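Local coordinates for aminopeptidase (Aneurinibacillus sp. AM-1, PDB 5IB9), which probably acts as a zinc-dependent aminopeptidase of the M28 family, removing residues from the N-terminus of peptides, at residues S203-K217 / L258-A271. Residues are numbered along the deposited sequence; the frame is centred on the assembly and turned at random.
Sequences SHNVIATKKPDANKK and LKTDTELRFITFGA. With ZN (zinc ion), chain G.
The carbonyl oxygen of L258 takes the ammonium of K210 almost head-on (NZ to O 3.1 Å). K210 runs out fully extended before bending at its last torsion (chi4 -78°), which also carries NZ to T260 OG1 at 2.9 Å and into a salt bridge with D213 OD1. K259 bends twice along its chain and crosses D213, its NZ donating to D213 O (2.9 Å) and, more weakly, to D213 OD2 in a second salt bridge. The backbone of T260 grips D213 twice: its N meets OD1 in a nearly straight bond (2.9 Å, 173°), while its O accepts from D213 N. D261 packs CB against A214 CB; P212 sets its CB on the D261 backbone and its CD beside E263. From L264 to T268, strand 263-269 pairs antiparallel with strand 187-210 inside the peptidase domain through six backbone bonds. R265 lies alongside T209 and holds E263 OE2 side-on through NE and NH2; its NH2 also pairs with E290. On the same face I267 CG2 sits 4.0 Å from I207 CG1, whereas F266, A208 and T268 turn to helix 35-50. I267 CG2 also lies over one face of the F269 ring, toward its rim; F269 is close to the zinc ligand H228. N205 OD1 continues the bonding by accepting from G270 N (3.0 Å), its NH2 held by Q58 and G278. Nearby, H204 NE2 and E288 of the second subunit bind one zinc ion, bridging the dimer. At the other end, the shared D213 carboxylate probably offsets in part the repulsion between K210 and K259.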
loop_
_atom_site.group_PDB
_atom_site.type_symbol
_atom_site.label_atom_id
_atom_site.label_comp_id
_atom_site.label_asym_id
_atom_site.label_seq_id
_atom_site.Cartn_x
_atom_site.Cartn_y
_atom_site.Cartn_z
ATOM N N SER A 203 5.241 -4.100 -11.139
ATOM C CA SER A 203 6.317 -5.051 -10.872
ATOM C C SER A 203 5.770 -6.285 -10.103
ATOM O O SER A 203 4.527 -6.450 -9.965
ATOM C CB SER A 203 7.422 -4.302 -10.074
ATOM O OG SER A 203 8.582 -5.094 -9.746
ATOM N N HIS A 204 6.663 -7.167 -9.724
ATOM C CA HIS A 204 6.241 -8.439 -9.109
ATOM C C HIS A 204 7.244 -8.934 -8.107
ATOM O O HIS A 204 8.443 -8.680 -8.230
ATOM C CB HIS A 204 6.176 -9.518 -10.180
ATOM C CG HIS A 204 5.356 -9.181 -11.392
ATOM N ND1 HIS A 204 5.785 -8.358 -12.425
ATOM C CD2 HIS A 204 4.070 -9.496 -11.669
ATOM C CE1 HIS A 204 4.773 -8.170 -13.273
ATOM N NE2 HIS A 204 3.761 -8.912 -12.877
ATOM N N ASN A 205 6.739 -9.752 -7.141
ATOM C CA ASN A 205 7.576 -10.607 -6.289
ATOM C C ASN A 205 7.328 -12.047 -6.707
ATOM O O ASN A 205 6.212 -12.403 -7.046
ATOM C CB ASN A 205 7.203 -10.434 -4.805
ATOM C CG ASN A 205 7.253 -8.985 -4.391
ATOM O OD1 ASN A 205 8.255 -8.329 -4.640
ATOM N ND2 ASN A 205 6.320 -8.574 -3.573
ATOM N N VAL A 206 8.359 -12.866 -6.602
ATOM C CA VAL A 206 8.258 -14.309 -6.943
ATOM C C VAL A 206 8.497 -15.060 -5.649
ATOM O O VAL A 206 9.503 -14.878 -4.977
ATOM C CB VAL A 206 9.312 -14.734 -7.981
ATOM C CG1 VAL A 206 9.036 -16.254 -8.226
ATOM C CG2 VAL A 206 9.163 -13.925 -9.258
ATOM N N ILE A 207 7.502 -15.900 -5.276
ATOM C CA ILE A 207 7.525 -16.500 -3.933
ATOM C C ILE A 207 7.425 -18.047 -4.054
ATOM O O ILE A 207 6.459 -18.574 -4.632
ATOM C CB ILE A 207 6.351 -16.052 -3.090
ATOM C CG1 ILE A 207 6.359 -14.537 -2.913
ATOM C CG2 ILE A 207 6.370 -16.742 -1.675
ATOM C CD1 ILE A 207 5.076 -13.936 -3.383
ATOM N N ALA A 208 8.401 -18.808 -3.531
ATOM C CA ALA A 208 8.434 -20.300 -3.639
ATOM C C ALA A 208 8.519 -20.810 -2.223
ATOM O O ALA A 208 9.362 -20.420 -1.489
ATOM C CB ALA A 208 9.739 -20.740 -4.448
ATOM N N THR A 209 7.585 -21.679 -1.860
ATOM C CA THR A 209 7.477 -22.096 -0.435
ATOM C C THR A 209 7.705 -23.599 -0.358
ATOM O O THR A 209 7.033 -24.328 -1.110
ATOM C CB THR A 209 6.105 -21.721 0.084
ATOM O OG1 THR A 209 5.949 -20.278 0.071
ATOM C CG2 THR A 209 5.984 -22.228 1.556
ATOM N N LYS A 210 8.546 -23.984 0.561
ATOM C CA LYS A 210 8.712 -25.378 0.941
ATOM C C LYS A 210 7.985 -25.607 2.292
ATOM O O LYS A 210 8.360 -25.090 3.338
ATOM C CB LYS A 210 10.196 -25.710 1.089
ATOM C CG LYS A 210 10.397 -27.290 1.228
ATOM C CD LYS A 210 11.792 -27.630 1.624
ATOM C CE LYS A 210 12.049 -29.216 1.443
ATOM N NZ LYS A 210 11.436 -29.977 2.565
ATOM N N LYS A 211 6.907 -26.362 2.227
ATOM C CA LYS A 211 6.214 -26.751 3.436
ATOM C C LYS A 211 7.038 -27.766 4.252
ATOM O O LYS A 211 7.685 -28.549 3.707
ATOM C CB LYS A 211 4.844 -27.359 3.092
ATOM C CG LYS A 211 3.868 -26.366 2.520
ATOM C CD LYS A 211 2.833 -27.017 1.621
ATOM C CE LYS A 211 1.496 -26.298 1.679
ATOM N NZ LYS A 211 0.377 -27.045 1.088
ATOM N N PRO A 212 6.944 -27.727 5.553
ATOM C CA PRO A 212 7.699 -28.691 6.324
ATOM C C PRO A 212 7.191 -30.087 6.063
ATOM O O PRO A 212 6.049 -30.262 5.839
ATOM C CB PRO A 212 7.461 -28.267 7.773
ATOM C CG PRO A 212 6.380 -27.392 7.768
ATOM C CD PRO A 212 6.161 -26.862 6.429
ATOM N N ASP A 213 8.109 -31.022 6.016
ATOM C CA ASP A 213 7.808 -32.411 5.679
ATOM C C ASP A 213 8.377 -33.435 6.660
ATOM O O ASP A 213 8.574 -34.533 6.301
ATOM C CB ASP A 213 8.189 -32.700 4.254
ATOM C CG ASP A 213 9.650 -32.539 4.001
ATOM O OD1 ASP A 213 10.348 -32.003 4.806
ATOM O OD2 ASP A 213 10.047 -32.995 2.976
ATOM N N ALA A 214 8.590 -33.031 7.891
ATOM C CA ALA A 214 9.179 -33.883 8.927
ATOM C C ALA A 214 8.158 -34.549 9.880
ATOM O O ALA A 214 8.483 -34.921 10.968
ATOM C CB ALA A 214 10.236 -33.125 9.709
ATOM N N ASN A 215 6.908 -34.569 9.495
ATOM C CA ASN A 215 5.884 -35.254 10.299
ATOM C C ASN A 215 5.819 -34.740 11.737
ATOM O O ASN A 215 5.480 -33.618 11.962
ATOM C CB ASN A 215 6.029 -36.783 10.153
ATOM C CG ASN A 215 4.814 -37.549 10.620
ATOM O OD1 ASN A 215 3.678 -37.240 10.295
ATOM N ND2 ASN A 215 5.075 -38.602 11.377
ATOM N N LYS A 216 6.025 -35.607 12.708
ATOM C CA LYS A 216 5.822 -35.245 14.104
ATOM C C LYS A 216 6.782 -34.194 14.613
ATOM O O LYS A 216 6.539 -33.551 15.586
ATOM C CB LYS A 216 5.786 -36.462 15.018
ATOM C CG LYS A 216 4.457 -37.186 14.928
ATOM C CD LYS A 216 4.372 -38.437 15.784
ATOM C CE LYS A 216 2.918 -38.854 15.962
ATOM N NZ LYS A 216 2.724 -40.309 16.251
ATOM N N LYS A 217 7.894 -34.085 13.946
ATOM C CA LYS A 217 8.857 -33.077 14.291
ATOM C C LYS A 217 8.535 -31.703 13.731
ATOM O O LYS A 217 9.182 -30.782 14.083
ATOM C CB LYS A 217 10.243 -33.467 13.822
ATOM C CG LYS A 217 10.825 -34.597 14.563
ATOM C CD LYS A 217 12.271 -34.638 14.339
ATOM C CE LYS A 217 12.926 -35.530 15.357
ATOM N NZ LYS A 217 12.357 -36.878 15.159
ATOM N N LEU A 258 16.230 -32.107 0.956
ATOM C CA LEU A 258 16.305 -32.340 2.385
ATOM C C LEU A 258 14.960 -32.257 3.141
ATOM O O LEU A 258 14.064 -31.531 2.754
ATOM C CB LEU A 258 17.296 -31.319 3.066
ATOM C CG LEU A 258 18.650 -31.318 2.388
ATOM C CD1 LEU A 258 19.496 -30.088 2.707
ATOM C CD2 LEU A 258 19.466 -32.569 2.734
ATOM N N LYS A 259 14.793 -33.070 4.172
ATOM C CA LYS A 259 13.659 -32.969 5.044
ATOM C C LYS A 259 13.832 -31.746 5.898
ATOM O O LYS A 259 14.968 -31.366 6.311
ATOM C CB LYS A 259 13.618 -34.196 5.930
ATOM C CG LYS A 259 13.506 -35.489 5.160
ATOM C CD LYS A 259 12.269 -35.609 4.258
ATOM C CE LYS A 259 11.003 -36.082 4.962
ATOM N NZ LYS A 259 9.800 -35.933 4.017
ATOM N N THR A 260 12.706 -31.048 6.137
ATOM C CA THR A 260 12.710 -29.841 6.947
ATOM C C THR A 260 11.547 -29.806 7.898
ATOM O O THR A 260 10.438 -30.298 7.572
ATOM C CB THR A 260 12.662 -28.555 6.043
ATOM O OG1 THR A 260 11.513 -28.659 5.163
ATOM C CG2 THR A 260 14.012 -28.398 5.236
ATOM N N ASP A 261 11.720 -29.161 9.051
ATOM C CA ASP A 261 10.655 -29.027 10.012
ATOM C C ASP A 261 10.117 -27.625 10.123
ATOM O O ASP A 261 9.340 -27.307 10.998
ATOM C CB ASP A 261 11.064 -29.592 11.429
ATOM C CG ASP A 261 12.152 -28.771 12.135
ATOM O OD1 ASP A 261 12.593 -27.680 11.597
ATOM O OD2 ASP A 261 12.605 -29.209 13.227
ATOM N N THR A 262 10.650 -26.806 9.235
ATOM C CA THR A 262 10.379 -25.351 9.274
ATOM C C THR A 262 10.030 -24.931 7.842
ATOM O O THR A 262 10.729 -25.290 6.872
ATOM C CB THR A 262 11.671 -24.643 9.687
ATOM O OG1 THR A 262 12.041 -25.081 11.021
ATOM C CG2 THR A 262 11.556 -23.108 9.733
ATOM N N GLU A 263 8.953 -24.118 7.718
ATOM C CA GLU A 263 8.483 -23.652 6.431
ATOM C C GLU A 263 9.532 -22.653 5.895
ATOM O O GLU A 263 9.943 -21.771 6.665
ATOM C CB GLU A 263 7.170 -22.923 6.632
ATOM C CG GLU A 263 6.699 -22.313 5.290
ATOM C CD GLU A 263 5.228 -21.851 5.438
ATOM O OE1 GLU A 263 4.375 -22.484 6.172
ATOM O OE2 GLU A 263 4.865 -20.891 4.740
ATOM N N LEU A 264 9.933 -22.838 4.634
ATOM C CA LEU A 264 10.934 -21.902 4.055
ATOM C C LEU A 264 10.269 -21.211 2.905
ATOM O O LEU A 264 9.627 -21.845 2.049
ATOM C CB LEU A 264 12.150 -22.767 3.586
ATOM C CG LEU A 264 12.880 -23.513 4.651
ATOM C CD1 LEU A 264 14.062 -24.277 4.065
ATOM C CD2 LEU A 264 13.392 -22.634 5.681
ATOM N N ARG A 265 10.400 -19.885 2.871
ATOM C CA ARG A 265 9.871 -19.108 1.749
ATOM C C ARG A 265 11.044 -18.468 1.078
ATOM O O ARG A 265 11.713 -17.597 1.721
ATOM C CB ARG A 265 8.882 -18.023 2.249
ATOM C CG ARG A 265 7.672 -18.662 3.042
ATOM C CD ARG A 265 6.697 -17.614 3.448
ATOM N NE ARG A 265 5.598 -18.301 4.119
ATOM C CZ ARG A 265 4.528 -17.632 4.516
ATOM N NH1 ARG A 265 4.316 -16.311 4.297
ATOM N NH2 ARG A 265 3.607 -18.338 5.088
ATOM N N PHE A 266 11.248 -18.763 -0.177
ATOM C CA PHE A 266 12.345 -18.180 -0.998
ATOM C C PHE A 266 11.715 -17.162 -1.888
ATOM O O PHE A 266 10.762 -17.457 -2.638
ATOM C CB PHE A 266 13.006 -19.305 -1.829
ATOM C CG PHE A 266 13.667 -20.396 -1.017
ATOM C CD1 PHE A 266 14.983 -20.242 -0.644
ATOM C CD2 PHE A 266 12.913 -21.471 -0.610
ATOM C CE1 PHE A 266 15.630 -21.171 0.135
ATOM C CE2 PHE A 266 13.574 -22.525 0.109
ATOM C CZ PHE A 266 14.906 -22.347 0.493
ATOM N N ILE A 267 12.192 -15.893 -1.767
ATOM C CA ILE A 267 11.466 -14.828 -2.416
ATOM C C ILE A 267 12.449 -13.930 -3.194
ATOM O O ILE A 267 13.526 -13.561 -2.659
ATOM C CB ILE A 267 10.674 -13.925 -1.379
ATOM C CG1 ILE A 267 9.828 -14.806 -0.496
ATOM C CG2 ILE A 267 9.881 -12.865 -2.169
ATOM C CD1 ILE A 267 9.048 -13.953 0.522
ATOM N N THR A 268 12.040 -13.593 -4.436
ATOM C CA THR A 268 12.773 -12.499 -5.076
ATOM C C THR A 268 11.849 -11.328 -5.205
ATOM O O THR A 268 10.716 -11.425 -5.659
ATOM C CB THR A 268 13.404 -12.944 -6.466
ATOM O OG1 THR A 268 12.382 -13.255 -7.427
ATOM C CG2 THR A 268 14.281 -14.122 -6.169
ATOM N N PHE A 269 12.332 -10.159 -4.738
ATOM C CA PHE A 269 11.463 -8.969 -4.670
ATOM C C PHE A 269 11.648 -8.058 -5.855
ATOM O O PHE A 269 12.779 -7.892 -6.314
ATOM C CB PHE A 269 11.790 -8.197 -3.425
ATOM C CG PHE A 269 11.633 -8.913 -2.126
ATOM C CD1 PHE A 269 10.337 -9.230 -1.634
ATOM C CD2 PHE A 269 12.705 -9.290 -1.354
ATOM C CE1 PHE A 269 10.165 -9.909 -0.417
ATOM C CE2 PHE A 269 12.551 -9.957 -0.124
ATOM C CZ PHE A 269 11.289 -10.252 0.318
ATOM N N GLY A 270 10.551 -7.437 -6.295
ATOM C CA GLY A 270 10.678 -6.420 -7.357
ATOM C C GLY A 270 10.834 -5.045 -6.755
ATOM O O GLY A 270 10.584 -4.795 -5.587
ATOM N N ALA A 271 11.285 -4.124 -7.620
ATOM C CA ALA A 271 11.274 -2.663 -7.293
ATOM C C ALA A 271 11.987 -2.376 -6.053
ATOM O O ALA A 271 11.649 -1.482 -5.313
ATOM C CB ALA A 271 9.810 -2.075 -7.355
HETATM ZN ZN ZN G . 2.101 -9.241 -13.987
HETATM O O HOH W 1 10.580 -26.277 4.625
HETATM O O HOH W 2 11.333 -30.248 15.515
HETATM O O HOH W 3 2.364 -10.371 -15.549
HETATM O O HOH W 4 0.938 -7.788 -14.640
HETATM O O HOH W 5 1.789 -7.053 -15.172
HETATM O O HOH W 6 2.514 -8.594 -15.924
#